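Local coordinates for thiamine pyrophosphokinase (Bacillus subtilis, PDB 3LM8), which catalyses the ATP-dependent conversion of thiamine to thiamine diphosphate, releasing AMP, and takes part in thiamine salvage, at residues I6-P11 with T80-A85; E166-G171 with P175-H180; G34-L39 with R61-A66; N113-Y118 with I158-D163; W88-Q93 with V121-K126. The protein carries 1 engineered substitution. All coordinates share one frame; numbering follows the deposited sequence.

How the interactions relate
Interactions 1, 3 and 5 lie in the catalytic domain. Interaction 1 sets strand 3-7 of the large mixed sheet against helix 81-92; interaction 3 joins helices 33-41 and 57-66, with Val-7 touching Thr-37 and Leu-38 on the other side of the strand. Helix 81-92 runs on into interaction 5, where its end meets that of helix 107-122. The latter helix also serves interaction 4, which reaches the end of strand 154-159, outermost in the same mixed sheet. Interaction 2, a hairpin, lies about 47 Å from interaction 3, centre to centre. Along the chain interaction 3 is nested in 1, the segments of 4 and 5 alternate, and 2 closes last; the contacts thus link the catalytic layers to the thiamine-binding sheet.

Interaction 1 (I6-P11 with T80-A85); sequences IVAGGP and TDLDLA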
# COMPACT_ATOMS: atom_id res chain seq x y z
N ILE A 6 1.98 7.68 -3.04
CA ILE A 6 2.64 7.30 -4.27
C ILE A 6 1.64 6.57 -5.16
O ILE A 6 0.95 5.65 -4.71
CB ILE A 6 3.78 6.33 -4.00
CG1 ILE A 6 4.69 6.87 -2.89
CG2 ILE A 6 4.54 6.06 -5.27
CD1 ILE A 6 5.79 5.90 -2.45
N VAL A 7 1.55 6.99 -6.42
CA VAL A 7 0.64 6.34 -7.36
C VAL A 7 1.48 5.66 -8.45
O VAL A 7 2.05 6.32 -9.32
CB VAL A 7 -0.32 7.38 -8.00
CG1 VAL A 7 -1.21 6.71 -9.05
CG2 VAL A 7 -1.16 8.00 -6.91
N ALA A 8 1.57 4.33 -8.36
CA ALA A 8 2.33 3.54 -9.32
C ALA A 8 1.53 3.47 -10.61
O ALA A 8 0.38 3.89 -10.64
CB ALA A 8 2.58 2.14 -8.77
N GLY A 9 2.12 2.92 -11.66
CA GLY A 9 1.45 2.87 -12.95
C GLY A 9 0.58 1.68 -13.30
O GLY A 9 0.64 1.20 -14.44
N GLY A 10 -0.23 1.21 -12.35
CA GLY A 10 -1.11 0.09 -12.62
C GLY A 10 -2.35 0.60 -13.32
O GLY A 10 -2.49 1.81 -13.50
N PRO A 11 -3.26 -0.28 -13.76
CA PRO A 11 -4.48 0.19 -14.44
C PRO A 11 -5.34 1.08 -13.54
O PRO A 11 -5.57 0.77 -12.38
CB PRO A 11 -5.17 -1.11 -14.85
CG PRO A 11 -4.62 -2.14 -13.86
CD PRO A 11 -3.18 -1.75 -13.78
N THR A 80 13.00 -1.28 -9.27
CA THR A 80 11.76 -0.86 -9.90
C THR A 80 11.56 0.64 -9.69
O THR A 80 12.15 1.22 -8.77
CB THR A 80 10.55 -1.61 -9.32
OG1 THR A 80 10.73 -3.02 -9.49
CG2 THR A 80 9.27 -1.19 -10.03
N ASP A 81 10.76 1.26 -10.54
CA ASP A 81 10.49 2.69 -10.41
C ASP A 81 9.86 2.93 -9.05
O ASP A 81 10.27 3.81 -8.29
CB ASP A 81 9.52 3.14 -11.51
CG ASP A 81 10.01 2.78 -12.90
OD1 ASP A 81 11.21 2.99 -13.18
OD2 ASP A 81 9.19 2.29 -13.71
N LEU A 82 8.85 2.12 -8.75
CA LEU A 82 8.12 2.19 -7.49
C LEU A 82 9.11 1.98 -6.35
O LEU A 82 9.18 2.77 -5.40
CB LEU A 82 7.02 1.11 -7.48
CG LEU A 82 5.97 1.00 -6.37
CD1 LEU A 82 6.40 -0.01 -5.33
CD2 LEU A 82 5.71 2.37 -5.76
N ASP A 83 9.90 0.91 -6.45
CA ASP A 83 10.89 0.59 -5.44
C ASP A 83 11.79 1.78 -5.15
O ASP A 83 12.18 2.01 -4.00
CB ASP A 83 11.72 -0.61 -5.89
CG ASP A 83 12.90 -0.87 -4.99
OD1 ASP A 83 12.73 -0.94 -3.75
OD2 ASP A 83 14.02 -1.01 -5.52
N LEU A 84 12.12 2.53 -6.19
CA LEU A 84 12.99 3.70 -6.05
C LEU A 84 12.27 4.86 -5.37
O LEU A 84 12.86 5.57 -4.55
CB LEU A 84 13.50 4.15 -7.42
CG LEU A 84 14.21 5.51 -7.44
CD1 LEU A 84 15.25 5.59 -6.31
CD2 LEU A 84 14.87 5.72 -8.80
N ALA A 85 11.00 5.04 -5.72
CA ALA A 85 10.18 6.10 -5.16
C ALA A 85 10.00 5.91 -3.66
O ALA A 85 9.91 6.88 -2.90
CB ALA A 85 8.83 6.12 -5.85
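Ile-6 and Ala-8, with Val-7 between them, lie on the same side of the chain and both meet Leu-82 in the first turn of helix 81-92. The nearest approach is methyl to methyl: CG2 of Ile-6 lies 3.9 Å from CD2 of Leu-82, and the two side chains cross at about a right angle. A little further along, CB of Ala-8 comes to 4.3 Å from CG of Leu-82, reaching the branch point of the leucine. One turn later in the helix, CB of Ala-85 stands 4.3 Å from the same Ile-6 CG2, which therefore faces both helix residues. Leu-82 reaches the strand because its CG swings opposite the backbone N (chi1 -173°), carrying CD2 over to the isoleucine.

Around these contacts, Ile-6 also touches Ile-29 and Val-31 of strand 26-31, while Leu-82 also rests on Asn-113 and Leu-116 of helix 107-122. Backbone hydrogen bonds to Phe-100 hold Ile-6 and Ala-8 beside the next parallel strand. Val-7 points the other way, to helix 33-41, so the end of strand 3-7 is sandwiched between helices, as in other three-layer alpha/beta domains with a Rossmann-like arrangement.

No hydrogen bond links the two segments, and all four touching residues are buried; the helix is held on the sheet here by the fit of aliphatic groups and the exclusion of water.

Interaction 2 (E166-G171 with P175-H180); sequences ELTLTG and PLNNCH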
# COMPACT_ATOMS: atom_id res chain seq x y z
N GLU A 166 1.93 -16.68 19.15
CA GLU A 166 1.00 -16.11 20.12
C GLU A 166 0.07 -15.03 19.56
O GLU A 166 -0.04 -13.94 20.11
CB GLU A 166 1.79 -15.54 21.31
CG GLU A 166 2.55 -16.59 22.12
CD GLU A 166 3.29 -15.98 23.31
OE1 GLU A 166 2.68 -15.14 24.02
OE2 GLU A 166 4.46 -16.34 23.54
N LEU A 167 -0.61 -15.37 18.46
CA LEU A 167 -1.54 -14.45 17.82
C LEU A 167 -2.85 -14.43 18.57
O LEU A 167 -3.46 -15.47 18.81
CB LEU A 167 -1.81 -14.88 16.37
CG LEU A 167 -2.87 -14.06 15.60
CD1 LEU A 167 -2.44 -12.61 15.53
CD2 LEU A 167 -3.04 -14.61 14.19
N THR A 168 -3.29 -13.23 18.95
CA THR A 168 -4.54 -13.05 19.66
C THR A 168 -5.44 -12.08 18.92
O THR A 168 -5.00 -11.01 18.50
CB THR A 168 -4.30 -12.52 21.08
OG1 THR A 168 -3.68 -13.54 21.87
CG2 THR A 168 -5.62 -12.09 21.73
N LEU A 169 -6.69 -12.46 18.74
CA LEU A 169 -7.66 -11.62 18.04
C LEU A 169 -8.85 -11.32 18.95
O LEU A 169 -9.41 -12.22 19.57
CB LEU A 169 -8.13 -12.33 16.77
CG LEU A 169 -7.02 -12.72 15.81
CD1 LEU A 169 -7.61 -13.50 14.65
CD2 LEU A 169 -6.30 -11.49 15.30
N THR A 170 -9.23 -10.06 19.03
CA THR A 170 -10.33 -9.66 19.88
C THR A 170 -11.22 -8.64 19.20
O THR A 170 -10.74 -7.61 18.73
CB THR A 170 -9.82 -9.04 21.18
OG1 THR A 170 -8.99 -9.98 21.86
CG2 THR A 170 -10.99 -8.64 22.08
N GLY A 171 -12.52 -8.93 19.18
CA GLY A 171 -13.47 -8.04 18.52
C GLY A 171 -13.73 -8.61 17.14
O GLY A 171 -14.34 -7.97 16.27
N PRO A 175 -12.48 -15.35 16.88
CA PRO A 175 -11.47 -15.13 17.91
C PRO A 175 -10.28 -16.09 17.86
O PRO A 175 -10.35 -17.15 17.25
CB PRO A 175 -12.26 -15.27 19.21
CG PRO A 175 -13.62 -14.80 18.81
CD PRO A 175 -13.81 -15.51 17.49
N LEU A 176 -9.21 -15.69 18.55
CA LEU A 176 -7.97 -16.45 18.62
C LEU A 176 -7.24 -16.03 19.90
O LEU A 176 -7.11 -14.83 20.16
CB LEU A 176 -7.11 -16.11 17.40
CG LEU A 176 -6.56 -17.21 16.49
CD1 LEU A 176 -7.67 -18.17 16.08
CD2 LEU A 176 -5.91 -16.56 15.27
N ASN A 177 -6.77 -16.99 20.68
CA ASN A 177 -6.05 -16.66 21.92
C ASN A 177 -4.66 -17.28 21.97
O ASN A 177 -4.53 -18.51 22.06
CB ASN A 177 -6.88 -17.11 23.15
CG ASN A 177 -6.21 -16.75 24.47
OD1 ASN A 177 -5.67 -15.65 24.65
ND2 ASN A 177 -6.26 -17.68 25.42
N ASN A 178 -3.63 -16.43 21.93
CA ASN A 178 -2.22 -16.87 21.96
C ASN A 178 -2.00 -18.09 21.07
O ASN A 178 -1.39 -19.09 21.47
CB ASN A 178 -1.77 -17.15 23.39
CG ASN A 178 -1.42 -15.88 24.15
OD1 ASN A 178 -1.28 -15.89 25.37
ND2 ASN A 178 -1.25 -14.78 23.42
N CYS A 179 -2.49 -17.96 19.85
CA CYS A 179 -2.44 -19.00 18.82
C CYS A 179 -1.13 -18.95 18.02
O CYS A 179 -0.56 -17.88 17.81
CB CYS A 179 -3.65 -18.79 17.89
SG CYS A 179 -4.05 -20.15 16.77
N HIS A 180 -0.66 -20.12 17.60
CA HIS A 180 0.55 -20.23 16.79
C HIS A 180 0.12 -20.46 15.34
O HIS A 180 -0.46 -21.49 15.02
CB HIS A 180 1.40 -21.42 17.24
CG HIS A 180 2.64 -21.61 16.43
ND1 HIS A 180 3.72 -20.76 16.52
CD2 HIS A 180 2.96 -22.53 15.50
CE1 HIS A 180 4.66 -21.15 15.67
NE2 HIS A 180 4.23 -22.23 15.05
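Leu-169 and Leu-176 pair across an antiparallel beta hairpin whose two strands, 167-170 and 176-181, lie at one edge of the thiamine-binding sheet. Leu-169 N gives a hydrogen bond of 2.8 Å to Leu-176 O, and Leu-167 exchanges two with Cys-179, its N bonding the Cys-179 O in the carbonyl plane. Between these two hydrogen-bonded pairs the register slips by one residue, and Glu-166 with Leu-167 opposite Cys-179, like Asn-178 with Cys-179 opposite Leu-167, fits a G1 beta bulge. Glu-166 and Asn-178 lead the two bulges with positive phi.

Leu-176 can be followed outward. Its CB lies 3.7 Å from CG of Leu-169, the two side chains running side by side in the same direction. At its end, CD2 of Leu-176 touches two methyls, Leu-169 CD1 and Leu-167 CD2, each at 3.6 Å. The bound thiamine touches this leucine as well, so Leu-176 is part of the thiamine pocket, with Leu-169 and Leu-167 packed against it.

Thr-168 works on the other face. Its OG1, placed opposite the carbonyl carbon (chi1 -70°), accepts the backbone N-H of Asn-178. A valine in its place would probably leave that N-H at the bulge without its acceptor and the turn of the chain there less firmly fixed. The CA of Thr-168 makes a C-H...O contact with Leu-176 O at 3.2 Å, the same carbonyl oxygen that Leu-169 N uses.

Interaction 3 (G34-L39 with R61-A66); sequences GTVTLL and RRIEKA
Ile-63 reaches out from helix 57-66 and overlaps three side chains of helix 33-41: Thr-35, Val-36 and Leu-39. Its CG1 lies against CD2 of Leu-39 at 3.4 Å, and that same leucine methyl also approaches the isoleucine CA at 3.7 Å, so the leucine methyl butts against the base of the isoleucine. At the far end, CD1 of Ile-63 is 3.9 Å from CG2 of Val-36 and 3.5 Å from OG1 of Thr-35. The isoleucine crosses each of its three partners at about a right angle, its chain drawn out straight beyond CB (chi2 -178°), which carries CD1 past Leu-39 to the preceding turn of the opposite helix.

The helical axes are 10.6 Å apart at closest approach and cross at 56°, so the two segments meet around one residue, Ile-63, and diverge on leaving it. An alanine here would probably lose most of this interface, leaving Val-36 and Thr-35 without their partner and a gap between the two helices. Further out, Leu-39 leans on Ile-44 and Pro-45, Ile-63 touches Leu-70, and Leu-38, on another side of helix 33-41, reaches Val-7 of strand 3-7. Helix 57-66 is thereby tied through helix 33-41 to the central sheet.

With no hydrogen bond between them, the two segments are joined by van der Waals contact, mostly apolar and centred on a single isoleucine.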
# COMPACT_ATOMS: atom_id res chain seq x y z
N GLY A 34 1.53 6.19 -13.48
CA GLY A 34 0.93 6.76 -12.29
C GLY A 34 0.91 8.27 -12.26
O GLY A 34 -0.10 8.86 -11.87
N THR A 35 2.00 8.91 -12.66
CA THR A 35 1.99 10.36 -12.65
C THR A 35 0.92 10.84 -13.64
O THR A 35 0.29 11.86 -13.43
CB THR A 35 3.38 10.98 -12.98
OG1 THR A 35 3.23 11.98 -14.00
CG2 THR A 35 4.37 9.92 -13.42
N VAL A 36 0.71 10.08 -14.71
CA VAL A 36 -0.33 10.43 -15.68
C VAL A 36 -1.68 10.37 -14.95
O VAL A 36 -2.51 11.28 -15.08
CB VAL A 36 -0.35 9.44 -16.89
CG1 VAL A 36 -1.69 9.53 -17.63
CG2 VAL A 36 0.79 9.76 -17.86
N THR A 37 -1.90 9.30 -14.19
CA THR A 37 -3.13 9.12 -13.43
C THR A 37 -3.38 10.30 -12.50
O THR A 37 -4.52 10.75 -12.34
CB THR A 37 -3.06 7.85 -12.57
OG1 THR A 37 -2.54 6.77 -13.34
CG2 THR A 37 -4.43 7.47 -12.08
N LEU A 38 -2.32 10.78 -11.87
CA LEU A 38 -2.45 11.90 -10.95
C LEU A 38 -2.98 13.15 -11.65
O LEU A 38 -3.85 13.85 -11.13
CB LEU A 38 -1.08 12.20 -10.31
CG LEU A 38 -0.55 11.19 -9.29
CD1 LEU A 38 0.92 11.46 -9.05
CD2 LEU A 38 -1.32 11.29 -8.00
N LEU A 39 -2.46 13.43 -12.83
CA LEU A 39 -2.87 14.59 -13.59
C LEU A 39 -4.33 14.52 -13.98
O LEU A 39 -5.04 15.52 -13.93
CB LEU A 39 -1.99 14.75 -14.83
CG LEU A 39 -0.75 15.64 -14.62
CD1 LEU A 39 -0.18 15.44 -13.22
CD2 LEU A 39 0.29 15.33 -15.68
N ARG A 61 3.55 15.26 -23.56
CA ARG A 61 3.30 16.67 -23.81
C ARG A 61 2.33 17.21 -22.77
O ARG A 61 2.57 18.25 -22.16
CB ARG A 61 2.72 16.87 -25.21
CG ARG A 61 3.68 16.54 -26.33
CD ARG A 61 3.36 17.43 -27.51
NE ARG A 61 1.92 17.53 -27.72
CZ ARG A 61 1.33 18.43 -28.50
NH1 ARG A 61 0.01 18.43 -28.61
NH2 ARG A 61 2.06 19.32 -29.16
N ARG A 62 1.24 16.48 -22.57
CA ARG A 62 0.22 16.86 -21.61
C ARG A 62 0.83 17.05 -20.22
O ARG A 62 0.45 17.98 -19.50
CB ARG A 62 -0.87 15.79 -21.57
CG ARG A 62 -2.13 16.20 -20.83
CD ARG A 62 -3.29 15.28 -21.21
NE ARG A 62 -3.61 15.37 -22.63
CZ ARG A 62 -4.49 14.59 -23.25
NH1 ARG A 62 -5.14 13.65 -22.58
NH2 ARG A 62 -4.71 14.74 -24.55
N ILE A 63 1.77 16.19 -19.85
CA ILE A 63 2.40 16.34 -18.54
C ILE A 63 3.21 17.63 -18.53
O ILE A 63 3.05 18.46 -17.64
CB ILE A 63 3.33 15.15 -18.20
CG1 ILE A 63 2.51 13.91 -17.85
CG2 ILE A 63 4.22 15.50 -17.02
CD1 ILE A 63 3.36 12.71 -17.46
N GLU A 64 4.08 17.79 -19.52
CA GLU A 64 4.93 18.97 -19.59
C GLU A 64 4.14 20.28 -19.56
O GLU A 64 4.54 21.24 -18.91
CB GLU A 64 5.79 18.92 -20.86
CG GLU A 64 6.67 17.68 -20.93
CD GLU A 64 7.61 17.68 -22.12
OE1 GLU A 64 7.13 17.79 -23.27
OE2 GLU A 64 8.84 17.56 -21.90
N LYS A 65 3.01 20.31 -20.25
CA LYS A 65 2.18 21.51 -20.27
C LYS A 65 1.66 21.80 -18.86
O LYS A 65 1.66 22.94 -18.41
CB LYS A 65 1.00 21.32 -21.23
CG LYS A 65 0.07 22.53 -21.33
CD LYS A 65 -1.10 22.28 -22.28
CE LYS A 65 -1.98 23.52 -22.47
NZ LYS A 65 -2.61 23.99 -21.20
N ALA A 66 1.22 20.75 -18.18
CA ALA A 66 0.65 20.88 -16.85
C ALA A 66 1.65 20.91 -15.71
O ALA A 66 1.30 21.32 -14.60
CB ALA A 66 -0.36 19.77 -16.61

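Interaction 4 (N113-Y118 with I158-D163); sequences NIQLLY and IPFSED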
# COMPACT_ATOMS: atom_id res chain seq x y z
N ASN A 113 5.20 -5.45 -5.27
CA ASN A 113 4.77 -4.42 -4.32
C ASN A 113 4.66 -4.95 -2.89
O ASN A 113 5.03 -4.26 -1.93
CB ASN A 113 3.46 -3.78 -4.81
CG ASN A 113 3.57 -3.27 -6.24
OD1 ASN A 113 4.50 -2.55 -6.58
ND2 ASN A 113 2.61 -3.64 -7.09
N ILE A 114 4.18 -6.18 -2.75
CA ILE A 114 4.05 -6.82 -1.44
C ILE A 114 5.40 -6.90 -0.73
O ILE A 114 5.50 -6.62 0.47
CB ILE A 114 3.47 -8.22 -1.59
CG1 ILE A 114 1.95 -8.13 -1.77
CG2 ILE A 114 3.85 -9.09 -0.38
CD1 ILE A 114 1.23 -7.61 -0.54
N GLN A 115 6.44 -7.28 -1.46
CA GLN A 115 7.76 -7.37 -0.87
C GLN A 115 8.18 -5.99 -0.38
O GLN A 115 8.89 -5.86 0.62
CB GLN A 115 8.78 -7.87 -1.89
CG GLN A 115 8.38 -9.16 -2.59
CD GLN A 115 8.37 -10.36 -1.66
OE1 GLN A 115 7.30 -10.81 -1.22
NE2 GLN A 115 9.55 -10.88 -1.34
N LEU A 116 7.76 -4.95 -1.09
CA LEU A 116 8.09 -3.57 -0.72
C LEU A 116 7.72 -3.29 0.73
O LEU A 116 8.42 -2.56 1.42
CB LEU A 116 7.37 -2.57 -1.64
CG LEU A 116 7.80 -2.40 -3.10
CD1 LEU A 116 9.24 -1.94 -3.16
CD2 LEU A 116 7.67 -3.71 -3.85
N LEU A 117 6.60 -3.85 1.18
CA LEU A 117 6.14 -3.64 2.55
C LEU A 117 7.15 -4.13 3.59
O LEU A 117 7.19 -3.64 4.73
CB LEU A 117 4.82 -4.37 2.75
CG LEU A 117 3.65 -3.86 1.92
CD1 LEU A 117 2.52 -4.89 1.94
CD2 LEU A 117 3.20 -2.52 2.47
N TYR A 118 7.95 -5.12 3.18
CA TYR A 118 8.96 -5.70 4.04
C TYR A 118 9.99 -4.65 4.40
O TYR A 118 10.45 -4.58 5.54
CB TYR A 118 9.64 -6.88 3.33
CG TYR A 118 10.57 -7.66 4.24
CD1 TYR A 118 10.06 -8.37 5.32
CD2 TYR A 118 11.95 -7.61 4.08
CE1 TYR A 118 10.90 -9.02 6.22
CE2 TYR A 118 12.81 -8.25 4.97
CZ TYR A 118 12.27 -8.95 6.04
OH TYR A 118 13.09 -9.55 6.97
N ILE A 158 -2.25 -12.88 7.17
CA ILE A 158 -1.40 -13.89 6.55
C ILE A 158 0.04 -13.78 7.00
O ILE A 158 0.64 -12.71 6.95
CB ILE A 158 -1.46 -13.76 5.02
CG1 ILE A 158 -2.92 -13.79 4.57
CG2 ILE A 158 -0.69 -14.89 4.37
CD1 ILE A 158 -3.12 -13.50 3.12
N PRO A 159 0.61 -14.90 7.47
CA PRO A 159 2.00 -14.94 7.95
C PRO A 159 2.92 -14.60 6.78
O PRO A 159 2.59 -14.92 5.64
CB PRO A 159 2.18 -16.39 8.40
CG PRO A 159 0.76 -16.87 8.68
CD PRO A 159 -0.03 -16.22 7.57
N PHE A 160 4.07 -13.99 7.06
CA PHE A 160 5.00 -13.64 5.98
C PHE A 160 6.31 -14.42 5.96
O PHE A 160 6.39 -15.49 5.38
CB PHE A 160 5.30 -12.14 5.99
CG PHE A 160 6.06 -11.67 4.78
CD1 PHE A 160 7.45 -11.54 4.82
CD2 PHE A 160 5.40 -11.38 3.59
CE1 PHE A 160 8.16 -11.13 3.69
CE2 PHE A 160 6.10 -10.98 2.46
CZ PHE A 160 7.48 -10.85 2.51
N SER A 161 7.35 -13.89 6.59
CA SER A 161 8.65 -14.57 6.58
C SER A 161 8.66 -15.93 7.28
O SER A 161 9.11 -16.93 6.70
CB SER A 161 9.74 -13.67 7.18
OG SER A 161 9.52 -13.46 8.56
N GLU A 162 8.16 -15.99 8.51
CA GLU A 162 8.13 -17.24 9.26
C GLU A 162 6.80 -17.40 10.00
O GLU A 162 5.85 -16.65 9.77
CB GLU A 162 9.27 -17.27 10.29
CG GLU A 162 10.63 -16.84 9.75
CD GLU A 162 11.10 -15.52 10.35
OE1 GLU A 162 12.23 -15.09 10.02
OE2 GLU A 162 10.34 -14.91 11.14
N ASP A 163 6.75 -18.39 10.89
CA ASP A 163 5.55 -18.64 11.68
C ASP A 163 5.18 -17.46 12.58
O ASP A 163 6.04 -16.69 13.01
CB ASP A 163 5.73 -19.88 12.57
CG ASP A 163 5.91 -21.15 11.77
OD1 ASP A 163 5.46 -21.21 10.61
OD2 ASP A 163 6.49 -22.12 12.34
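Phe-160 carries this contact, its ring directed at Ile-114, Gln-115 and Tyr-118 of helix 107-122 from just past the end of strand 154-159. In chain order, Ile-158 comes first, still in the strand and bonded through its backbone to Ile-208, and Pro-159 ends the strand. At Phe-160 the chain leaves the strand, and the side chain, with CG opposite the backbone N (chi1 -171°), extends to the helix.

The far rim of the ring does the touching. CE2 lies 4.1 Å from CG2 of Ile-114, and CZ stands 3.7 Å from OE1 of Gln-115; both partners lie near the ring plane, at its edge. The bend of Gln-115 at chi2 folds its amide back to this position, turned 37° from the ring. On the other flank, CE1 of Phe-160 comes within 3.7 Å of CD1 of Tyr-118. These two rings are nearly parallel, at 19°, yet slid so far apart, with centroids at 5.7 Å, that they hardly overlap. Ser-161 follows in the loop and touches Ile-206, which also lies against Phe-160 and Tyr-118; at Asp-163 the carboxylate accepts a hydrogen bond from Leu-183 N.

Helix 107-122 belongs to the catalytic domain and the strand to the thiamine-binding part, so Phe-160 is one point where the two meet, at the edge of the mixed sheet they share. The contact is apolar at heart, with the Gln-115 carbonyl oxygen at the ring's C-H rim, a weakly electropositive edge that probably suits it.

Interaction 5 (W88-Q93 with V121-K126); sequences WALEKQ and VKTNIK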
# COMPACT_ATOMS: atom_id res chain seq x y z
N TRP A 88 12.92 7.28 -1.54
CA TRP A 88 12.81 8.74 -1.47
C TRP A 88 11.82 9.13 -0.38
O TRP A 88 12.05 10.08 0.38
CB TRP A 88 12.31 9.27 -2.82
CG TRP A 88 12.28 10.76 -2.91
CD1 TRP A 88 13.28 11.58 -3.35
CD2 TRP A 88 11.20 11.62 -2.54
NE1 TRP A 88 12.89 12.89 -3.28
CE2 TRP A 88 11.62 12.95 -2.78
CE3 TRP A 88 9.92 11.40 -2.02
CZ2 TRP A 88 10.80 14.05 -2.52
CZ3 TRP A 88 9.10 12.50 -1.77
CH2 TRP A 88 9.55 13.81 -2.02
N ALA A 89 10.71 8.39 -0.31
CA ALA A 89 9.67 8.65 0.68
C ALA A 89 10.06 8.21 2.11
O ALA A 89 9.80 8.94 3.07
CB ALA A 89 8.38 7.98 0.25
N LEU A 90 10.67 7.03 2.24
CA LEU A 90 11.09 6.56 3.56
C LEU A 90 12.11 7.54 4.12
O LEU A 90 12.12 7.84 5.31
CB LEU A 90 11.70 5.15 3.48
CG LEU A 90 10.71 4.00 3.22
CD1 LEU A 90 11.45 2.69 3.11
CD2 LEU A 90 9.71 3.94 4.35
N GLU A 91 12.96 8.06 3.25
CA GLU A 91 13.96 9.01 3.69
C GLU A 91 13.25 10.22 4.32
O GLU A 91 13.56 10.62 5.45
CB GLU A 91 14.83 9.43 2.51
CG GLU A 91 16.02 10.29 2.85
CD GLU A 91 15.69 11.76 2.91
OE1 GLU A 91 15.01 12.25 1.97
OE2 GLU A 91 16.12 12.44 3.87
N LYS A 92 12.28 10.80 3.61
CA LYS A 92 11.55 11.96 4.13
C LYS A 92 10.99 11.68 5.52
O LYS A 92 10.72 12.61 6.28
CB LYS A 92 10.39 12.34 3.20
CG LYS A 92 10.81 12.75 1.80
CD LYS A 92 11.62 14.04 1.80
CE LYS A 92 12.21 14.31 0.42
NZ LYS A 92 13.06 13.17 -0.07
N GLN A 93 10.82 10.41 5.86
CA GLN A 93 10.29 10.03 7.17
C GLN A 93 8.93 10.64 7.48
O GLN A 93 8.82 11.53 8.32
CB GLN A 93 11.28 10.38 8.29
CG GLN A 93 12.39 9.37 8.47
CD GLN A 93 13.33 9.72 9.60
OE1 GLN A 93 14.01 10.75 9.55
NE2 GLN A 93 13.37 8.88 10.62
N VAL A 121 8.92 -2.43 7.47
CA VAL A 121 8.99 -2.88 8.85
C VAL A 121 10.41 -2.68 9.35
O VAL A 121 10.65 -2.45 10.53
CB VAL A 121 8.60 -4.38 9.01
CG1 VAL A 121 7.12 -4.55 8.71
CG2 VAL A 121 9.42 -5.24 8.08
N LYS A 122 11.37 -2.75 8.42
CA LYS A 122 12.77 -2.56 8.75
C LYS A 122 12.98 -1.14 9.22
O LYS A 122 13.82 -0.87 10.07
CB LYS A 122 13.65 -2.80 7.52
CG LYS A 122 13.45 -4.15 6.85
CD LYS A 122 14.57 -4.46 5.86
CE LYS A 122 14.71 -3.38 4.78
NZ LYS A 122 15.86 -3.66 3.87
N THR A 123 12.18 -0.24 8.66
CA THR A 123 12.24 1.19 8.97
C THR A 123 11.12 1.62 9.91
O THR A 123 10.94 2.81 10.16
CB THR A 123 12.11 2.02 7.69
OG1 THR A 123 10.73 2.06 7.29
CG2 THR A 123 12.93 1.39 6.56
N ASN A 124 10.36 0.66 10.41
CA ASN A 124 9.24 0.98 11.29
C ASN A 124 8.49 2.24 10.85
O ASN A 124 8.45 3.24 11.57
CB ASN A 124 9.72 1.13 12.74
CG ASN A 124 9.76 -0.20 13.48
OD1 ASN A 124 10.01 -0.25 14.68
ND2 ASN A 124 9.52 -1.29 12.75
N ILE A 125 7.92 2.18 9.65
CA ILE A 125 7.14 3.28 9.11
C ILE A 125 5.89 2.67 8.48
O ILE A 125 5.98 1.75 7.67
CB ILE A 125 7.90 4.05 8.01
CG1 ILE A 125 9.18 4.65 8.58
CG2 ILE A 125 7.02 5.16 7.46
CD1 ILE A 125 10.00 5.40 7.55
N LYS A 126 4.72 3.17 8.86
CA LYS A 126 3.47 2.65 8.32
C LYS A 126 3.42 2.83 6.81
O LYS A 126 3.52 3.95 6.29
CB LYS A 126 2.28 3.34 8.98
CG LYS A 126 2.12 2.94 10.44
CD LYS A 126 1.08 3.78 11.17
CE LYS A 126 0.91 3.30 12.60
NZ LYS A 126 2.22 3.20 13.31
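Leu-90 and Ile-125, their CA atoms 7.6 Å apart, mark where the last turn of helix 81-92 passes the chain leaving helix 107-122, which ends in a Schellman motif with Asn-124 at positive phi and Ile-125 N bonded back to Gly-120 O. That turn of the chain brings Thr-123 and Ile-125 to the same leucine.

CD2 of Leu-90 meets both: it lies 3.5 Å from CD1 of Ile-125 and 3.6 Å from OG1 of Thr-123. Its other methyl, CD1, faces CG2 of Thr-123 at 4.0 Å, so the two methyls of the leucine face the two branches of the threonine, the side chains crossing at about a right angle. Ile-125 arrives at a slant, stretched out beyond CB (chi2 179°), and its CD1 also approaches Leu-90 O at 3.9 Å. Leu-90 is backed by Ile-97 of strand 96-100. The Thr-123 hydroxyl has its polar partner elsewhere, in a hydrogen bond to Gly-120 O.

Across the contact itself there is no hydrogen bond: three aliphatic ends meet, and the one hydroxyl among them is taken up by that glycine carbonyl, at the end of its own helix.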